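Local coordinates for protein pectate lyase (Bacillus, PDB 3VMV) that probably cleaves polygalacturonate chains by beta-elimination, as a pectate lyase of polysaccharide lyase family 1 built as a parallel beta-helix, at residues A[170-175]-A[199-204]; A[195-200]-A[217-222]. All blocks are in the same frame, centred on the assembly; numbering follows the deposited sequence.

Contact 1. Residues A[170-175]-A[199-204]; sequences NKFENH and NYFNNL
Asn170 and Asn199 share the same first torsion, CG anti to the carbonyl carbon (chi1 -56° and -58°), and the same amide rotation, which together set their amides side by side and pointing the same way, the planes only 7° apart. OD1 of Asn199 is gripped twice by one residue: it accepts from Asn170 N at 2.9 Å and from Asn170 ND2 at 3.0 Å, both donors lying somewhat out of its carbonyl plane. Asn170 OD1 receives the equivalent bond from Asn137 N, while its ND2 also donates to Ile134 O. Such a file of asparagines at equivalent turns is the asparagine stack of the pectate lyase parallel beta-helix, in which strands 171-173 and 200-202 lie on successive coils, joined by in-register parallel backbone bonds such as Phe172 N to Tyr200 O. One face of the pair carries Phe172 and Phe201, whose rings meet obliquely, CD2 of Phe172 to CE1 of Phe201 at 3.4 Å; Phe139 and Phe223 continue the row. On the other face, the extended chain of Glu173 brings OE2, on its anti side, to Asn202 ND2 at 2.9 Å, and the same oxygen lies 3.6 Å from Tyr200 CE2. Where both segments turn a corner, Asn203 ND2 gives a nearly straight bond of 2.8 Å to Asn174 OD1, and it donates to Phe143 O as well.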
loop_
_atom_site.group_PDB
_atom_site.type_symbol
_atom_site.label_atom_id
_atom_site.label_comp_id
_atom_site.label_asym_id
_atom_site.label_seq_id
_atom_site.Cartn_x
_atom_site.Cartn_y
_atom_site.Cartn_z
ATOM N N ASN A 170 3.089 -8.254 -0.083
ATOM C CA ASN A 170 3.504 -7.685 1.191
ATOM C C ASN A 170 2.768 -8.321 2.329
ATOM O O ASN A 170 1.710 -8.932 2.132
ATOM C CB ASN A 170 3.166 -6.183 1.235
ATOM C CG ASN A 170 3.779 -5.401 0.081
ATOM O OD1 ASN A 170 4.983 -5.137 0.082
ATOM N ND2 ASN A 170 2.934 -4.955 -0.874
ATOM N N LYS A 171 3.289 -8.164 3.536
ATOM C CA LYS A 171 2.494 -8.509 4.733
ATOM C C LYS A 171 2.127 -7.203 5.422
ATOM O O LYS A 171 2.972 -6.324 5.564
ATOM C CB LYS A 171 3.296 -9.358 5.695
ATOM C CG LYS A 171 3.711 -10.721 5.095
ATOM C CD LYS A 171 4.392 -11.574 6.182
ATOM C CE LYS A 171 4.700 -12.984 5.639
ATOM N NZ LYS A 171 5.281 -13.829 6.736
ATOM N N PHE A 172 0.841 -7.065 5.767
ATOM C CA PHE A 172 0.334 -5.942 6.568
ATOM C C PHE A 172 -0.257 -6.607 7.813
ATOM O O PHE A 172 -1.210 -7.387 7.709
ATOM C CB PHE A 172 -0.838 -5.264 5.839
ATOM C CG PHE A 172 -0.466 -4.500 4.598
ATOM C CD1 PHE A 172 -0.325 -3.108 4.657
ATOM C CD2 PHE A 172 -0.254 -5.153 3.376
ATOM C CE1 PHE A 172 -0.013 -2.355 3.536
ATOM C CE2 PHE A 172 0.053 -4.415 2.245
ATOM C CZ PHE A 172 0.202 -2.998 2.325
ATOM N N GLU A 173 0.266 -6.321 9.004
ATOM C CA GLU A 173 -0.162 -7.042 10.177
ATOM C C GLU A 173 -0.190 -6.126 11.369
ATOM O O GLU A 173 0.533 -5.139 11.432
ATOM C CB GLU A 173 0.809 -8.175 10.489
ATOM C CG GLU A 173 1.027 -9.156 9.332
ATOM C CD GLU A 173 1.732 -10.448 9.770
ATOM O OE1 GLU A 173 2.855 -10.715 9.286
ATOM O OE2 GLU A 173 1.162 -11.222 10.589
ATOM N N ASN A 174 -1.021 -6.498 12.328
ATOM C CA ASN A 174 -0.973 -5.912 13.674
ATOM C C ASN A 174 -1.078 -4.411 13.642
ATOM O O ASN A 174 -0.129 -3.703 14.035
ATOM C CB ASN A 174 0.304 -6.352 14.423
ATOM C CG ASN A 174 0.494 -7.865 14.403
ATOM O OD1 ASN A 174 -0.460 -8.619 14.440
ATOM N ND2 ASN A 174 1.753 -8.303 14.380
ATOM N N HIS A 175 -2.221 -3.926 13.194
ATOM C CA HIS A 175 -2.348 -2.487 12.983
ATOM C C HIS A 175 -3.816 -2.105 12.992
ATOM O O HIS A 175 -4.666 -2.891 12.642
ATOM C CB HIS A 175 -1.733 -2.154 11.622
ATOM C CG HIS A 175 -1.487 -0.699 11.414
ATOM N ND1 HIS A 175 -2.346 0.135 10.736
ATOM C CD2 HIS A 175 -0.440 0.065 11.802
ATOM C CE1 HIS A 175 -1.834 1.357 10.723
ATOM N NE2 HIS A 175 -0.698 1.342 11.393
ATOM N N ASN A 199 -1.123 -10.086 -1.239
ATOM C CA ASN A 199 -0.734 -9.615 0.090
ATOM C C ASN A 199 -1.386 -10.444 1.177
ATOM O O ASN A 199 -2.463 -11.032 0.980
ATOM C CB ASN A 199 -1.178 -8.152 0.300
ATOM C CG ASN A 199 -0.596 -7.207 -0.746
ATOM O OD1 ASN A 199 0.580 -6.855 -0.710
ATOM N ND2 ASN A 199 -1.435 -6.821 -1.739
ATOM N N TYR A 200 -0.767 -10.402 2.347
ATOM C CA TYR A 200 -1.332 -10.957 3.562
ATOM C C TYR A 200 -1.791 -9.789 4.426
ATOM O O TYR A 200 -0.964 -8.905 4.750
ATOM C CB TYR A 200 -0.211 -11.666 4.297
ATOM C CG TYR A 200 -0.565 -12.469 5.524
ATOM C CD1 TYR A 200 -1.665 -13.338 5.548
ATOM C CD2 TYR A 200 0.242 -12.416 6.659
ATOM C CE1 TYR A 200 -1.938 -14.108 6.668
ATOM C CE2 TYR A 200 -0.052 -13.184 7.770
ATOM C CZ TYR A 200 -1.103 -14.031 7.761
ATOM O OH TYR A 200 -1.404 -14.832 8.866
ATOM N N PHE A 201 -3.087 -9.761 4.740
ATOM C CA PHE A 201 -3.683 -8.713 5.586
ATOM C C PHE A 201 -4.142 -9.392 6.857
ATOM O O PHE A 201 -5.159 -10.070 6.849
ATOM C CB PHE A 201 -4.882 -8.102 4.861
ATOM C CG PHE A 201 -4.540 -7.419 3.535
ATOM C CD1 PHE A 201 -3.695 -6.304 3.477
ATOM C CD2 PHE A 201 -5.128 -7.846 2.349
ATOM C CE1 PHE A 201 -3.433 -5.678 2.246
ATOM C CE2 PHE A 201 -4.925 -7.200 1.133
ATOM C CZ PHE A 201 -4.044 -6.116 1.069
ATOM N N ASN A 202 -3.433 -9.237 7.974
ATOM C CA ASN A 202 -3.685 -10.099 9.130
ATOM C C ASN A 202 -3.681 -9.306 10.452
ATOM O O ASN A 202 -2.767 -8.536 10.717
ATOM C CB ASN A 202 -2.587 -11.177 9.172
ATOM C CG ASN A 202 -2.662 -12.020 10.407
ATOM O OD1 ASN A 202 -3.682 -12.657 10.665
ATOM N ND2 ASN A 202 -1.569 -12.069 11.155
ATOM N N ASN A 203 -4.684 -9.558 11.284
ATOM C CA ASN A 203 -4.780 -8.916 12.611
ATOM C C ASN A 203 -4.800 -7.387 12.498
ATOM O O ASN A 203 -3.913 -6.673 13.019
ATOM C CB ASN A 203 -3.719 -9.404 13.583
ATOM C CG ASN A 203 -3.983 -8.915 14.986
ATOM O OD1 ASN A 203 -5.120 -8.961 15.466
ATOM N ND2 ASN A 203 -2.937 -8.479 15.663
ATOM N N LEU A 204 -5.844 -6.906 11.806
ATOM C CA LEU A 204 -6.017 -5.488 11.485
ATOM C C LEU A 204 -7.358 -5.069 11.981
ATOM O O LEU A 204 -8.266 -5.899 12.090
ATOM C CB LEU A 204 -5.942 -5.241 9.963
ATOM C CG LEU A 204 -4.674 -5.820 9.318
ATOM C CD1 LEU A 204 -4.878 -5.771 7.805
ATOM C CD2 LEU A 204 -3.414 -5.047 9.739
#

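Contact 2. Residues A[195-200]-A[217-222]; sequences TYHHNY and HMFNNY
His197 lays its CB over the centre of the Phe219 ring, 3.4 Å from the centroid, in a CH-pi contact between adjacent coils of the parallel beta-helix. Paired in register on the same face, both side chains place CG between the backbone N and the carbonyl carbon (chi1 76° and 67°) and run alongside each other; the imidazole is nearly parallel to the phenyl ring but slid off it. Beyond this pair each strand enters a tight turn, and Asn221 spans the two turns. Its CB rests 3.5 Å from Asn199 O. CG comes no closer than 3.9 Å to Asn199 N, but OD1 accepts from both that N and Asn199 ND2, the two amides almost parallel. The tip, ND2, reaches back to Tyr196 O at 3.2 Å, arriving from above the carbonyl plane, while Phe219 N takes the same oxygen nearly head-on. On the face carrying Tyr196, Met218 lies beside that ring in an oblique Met-aromatic contact. At the turn, CB of Asn220 sits over one face of the His198 imidazole, whose NE2 bonds to Gln307 OE1. The imidazole's other nitrogen, His198 ND1, meets His197 ND1 edge to edge in an almost straight hydrogen bond of 2.8 Å.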
loop_
_atom_site.group_PDB
_atom_site.type_symbol
_atom_site.label_atom_id
_atom_site.label_comp_id
_atom_site.label_asym_id
_atom_site.label_seq_id
_atom_site.Cartn_x
_atom_site.Cartn_y
_atom_site.Cartn_z
ATOM N N THR A 195 -3.656 -1.543 -7.909
ATOM C CA THR A 195 -3.800 -2.997 -7.826
ATOM C C THR A 195 -3.206 -3.464 -6.508
ATOM O O THR A 195 -2.064 -3.100 -6.181
ATOM C CB THR A 195 -2.960 -3.631 -8.957
ATOM O OG1 THR A 195 -3.453 -3.177 -10.217
ATOM C CG2 THR A 195 -3.012 -5.179 -8.903
ATOM N N TYR A 196 -3.916 -4.354 -5.822
ATOM C CA TYR A 196 -3.370 -5.071 -4.685
ATOM C C TYR A 196 -3.462 -6.557 -4.987
ATOM O O TYR A 196 -4.553 -7.062 -5.230
ATOM C CB TYR A 196 -4.194 -4.811 -3.427
ATOM C CG TYR A 196 -4.274 -3.380 -2.968
ATOM C CD1 TYR A 196 -3.435 -2.896 -1.985
ATOM C CD2 TYR A 196 -5.212 -2.512 -3.503
ATOM C CE1 TYR A 196 -3.541 -1.559 -1.561
ATOM C CE2 TYR A 196 -5.306 -1.173 -3.072
ATOM C CZ TYR A 196 -4.461 -0.736 -2.090
ATOM O OH TYR A 196 -4.568 0.597 -1.695
ATOM N N HIS A 197 -2.340 -7.261 -4.951
ATOM C CA HIS A 197 -2.403 -8.708 -5.144
ATOM C C HIS A 197 -1.381 -9.454 -4.335
ATOM O O HIS A 197 -0.277 -8.977 -4.060
ATOM C CB HIS A 197 -2.333 -9.074 -6.668
ATOM C CG HIS A 197 -0.975 -8.963 -7.278
ATOM N ND1 HIS A 197 -0.087 -10.024 -7.315
ATOM C CD2 HIS A 197 -0.344 -7.924 -7.881
ATOM C CE1 HIS A 197 1.027 -9.632 -7.924
ATOM N NE2 HIS A 197 0.896 -8.360 -8.268
ATOM N N HIS A 198 -1.771 -10.652 -3.905
ATOM C CA HIS A 198 -0.878 -11.538 -3.150
ATOM C C HIS A 198 -0.341 -10.951 -1.869
ATOM O O HIS A 198 0.747 -11.281 -1.449
ATOM C CB HIS A 198 0.239 -12.086 -4.047
ATOM C CG HIS A 198 -0.260 -13.040 -5.084
ATOM N ND1 HIS A 198 -0.627 -12.641 -6.355
ATOM C CD2 HIS A 198 -0.529 -14.364 -5.007
ATOM C CE1 HIS A 198 -1.042 -13.700 -7.034
ATOM N NE2 HIS A 198 -0.980 -14.757 -6.244
ATOM N N ASN A 199 -1.123 -10.086 -1.239
ATOM C CA ASN A 199 -0.734 -9.615 0.090
ATOM C C ASN A 199 -1.386 -10.444 1.177
ATOM O O ASN A 199 -2.463 -11.032 0.980
ATOM C CB ASN A 199 -1.178 -8.152 0.300
ATOM C CG ASN A 199 -0.596 -7.207 -0.746
ATOM O OD1 ASN A 199 0.580 -6.855 -0.710
ATOM N ND2 ASN A 199 -1.435 -6.821 -1.739
ATOM N N TYR A 200 -0.767 -10.402 2.347
ATOM C CA TYR A 200 -1.332 -10.957 3.562
ATOM C C TYR A 200 -1.791 -9.789 4.426
ATOM O O TYR A 200 -0.964 -8.905 4.750
ATOM C CB TYR A 200 -0.211 -11.666 4.297
ATOM C CG TYR A 200 -0.565 -12.469 5.524
ATOM C CD1 TYR A 200 -1.665 -13.338 5.548
ATOM C CD2 TYR A 200 0.242 -12.416 6.659
ATOM C CE1 TYR A 200 -1.938 -14.108 6.668
ATOM C CE2 TYR A 200 -0.052 -13.184 7.770
ATOM C CZ TYR A 200 -1.103 -14.031 7.761
ATOM O OH TYR A 200 -1.404 -14.832 8.866
ATOM N N HIS A 217 -8.218 -2.898 -8.222
ATOM C CA HIS A 217 -8.339 -4.350 -8.392
ATOM C C HIS A 217 -7.635 -5.015 -7.222
ATOM O O HIS A 217 -6.467 -4.726 -6.985
ATOM C CB HIS A 217 -7.687 -4.713 -9.714
ATOM C CG HIS A 217 -7.767 -6.161 -10.118
ATOM N ND1 HIS A 217 -6.846 -6.691 -10.994
ATOM C CD2 HIS A 217 -8.635 -7.154 -9.822
ATOM C CE1 HIS A 217 -7.164 -7.956 -11.243
ATOM N NE2 HIS A 217 -8.232 -8.270 -10.534
ATOM N N MET A 218 -8.342 -5.874 -6.498
ATOM C CA MET A 218 -7.735 -6.691 -5.454
ATOM C C MET A 218 -7.910 -8.153 -5.818
ATOM O O MET A 218 -9.062 -8.630 -5.889
ATOM C CB MET A 218 -8.400 -6.429 -4.117
ATOM C CG MET A 218 -8.431 -4.953 -3.770
ATOM S SD MET A 218 -8.897 -4.659 -2.039
ATOM C CE MET A 218 -7.400 -5.073 -1.151
ATOM N N PHE A 219 -6.788 -8.820 -6.101
ATOM C CA PHE A 219 -6.873 -10.256 -6.380
ATOM C C PHE A 219 -5.857 -11.082 -5.630
ATOM O O PHE A 219 -4.723 -10.650 -5.392
ATOM C CB PHE A 219 -6.837 -10.557 -7.906
ATOM C CG PHE A 219 -5.510 -10.242 -8.604
ATOM C CD1 PHE A 219 -4.588 -11.263 -8.849
ATOM C CD2 PHE A 219 -5.223 -8.963 -9.057
ATOM C CE1 PHE A 219 -3.403 -11.037 -9.533
ATOM C CE2 PHE A 219 -4.008 -8.702 -9.731
ATOM C CZ PHE A 219 -3.097 -9.745 -9.978
ATOM N N ASN A 220 -6.267 -12.299 -5.247
ATOM C CA ASN A 220 -5.320 -13.264 -4.690
ATOM C C ASN A 220 -4.666 -12.772 -3.415
ATOM O O ASN A 220 -3.549 -13.190 -3.129
ATOM C CB ASN A 220 -4.234 -13.666 -5.712
ATOM C CG ASN A 220 -4.771 -14.586 -6.825
ATOM O OD1 ASN A 220 -5.927 -15.136 -6.778
ATOM N ND2 ASN A 220 -3.963 -14.754 -7.826
ATOM N N ASN A 221 -5.378 -11.939 -2.657
ATOM C CA ASN A 221 -4.908 -11.601 -1.294
ATOM C C ASN A 221 -5.510 -12.544 -0.252
ATOM O O ASN A 221 -6.537 -13.208 -0.526
ATOM C CB ASN A 221 -5.283 -10.162 -0.924
ATOM C CG ASN A 221 -4.810 -9.157 -1.945
ATOM O OD1 ASN A 221 -3.624 -8.786 -1.996
ATOM N ND2 ASN A 221 -5.737 -8.708 -2.789
ATOM N N TYR A 222 -4.864 -12.604 0.919
ATOM C CA TYR A 222 -5.285 -13.419 2.050
ATOM C C TYR A 222 -5.575 -12.471 3.188
ATOM O O TYR A 222 -4.653 -11.853 3.701
ATOM C CB TYR A 222 -4.149 -14.393 2.395
ATOM C CG TYR A 222 -4.347 -15.362 3.541
ATOM C CD1 TYR A 222 -5.574 -15.508 4.160
ATOM C CD2 TYR A 222 -3.309 -16.187 3.918
ATOM C CE1 TYR A 222 -5.698 -16.436 5.224
ATOM C CE2 TYR A 222 -3.437 -17.097 4.965
ATOM C CZ TYR A 222 -4.639 -17.224 5.578
ATOM O OH TYR A 222 -4.727 -18.149 6.582
#

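Contacts 1 and 2 join three successive coils of the beta-helix, the middle one, which holds residues 195-204, taking part in both; their centres are 12 Å apart, and they share Asn199 and Tyr200. Asn199 accepts from one neighbouring coil and donates to the other, so the asparagine stack runs unbroken through three coils. Just past the turn, Phe201 N of contact 1 lies 2.8 Å from Tyr222 O of contact 2, a probable hydrogen bond that continues the parallel pairing. Phe201 also packs against contact 2, its CE2 lying 3.6 Å from Asn221 CB and 4.0 Å from Met218 CE. On the opposite face, Tyr200 and Tyr222 both touch helix 309-319.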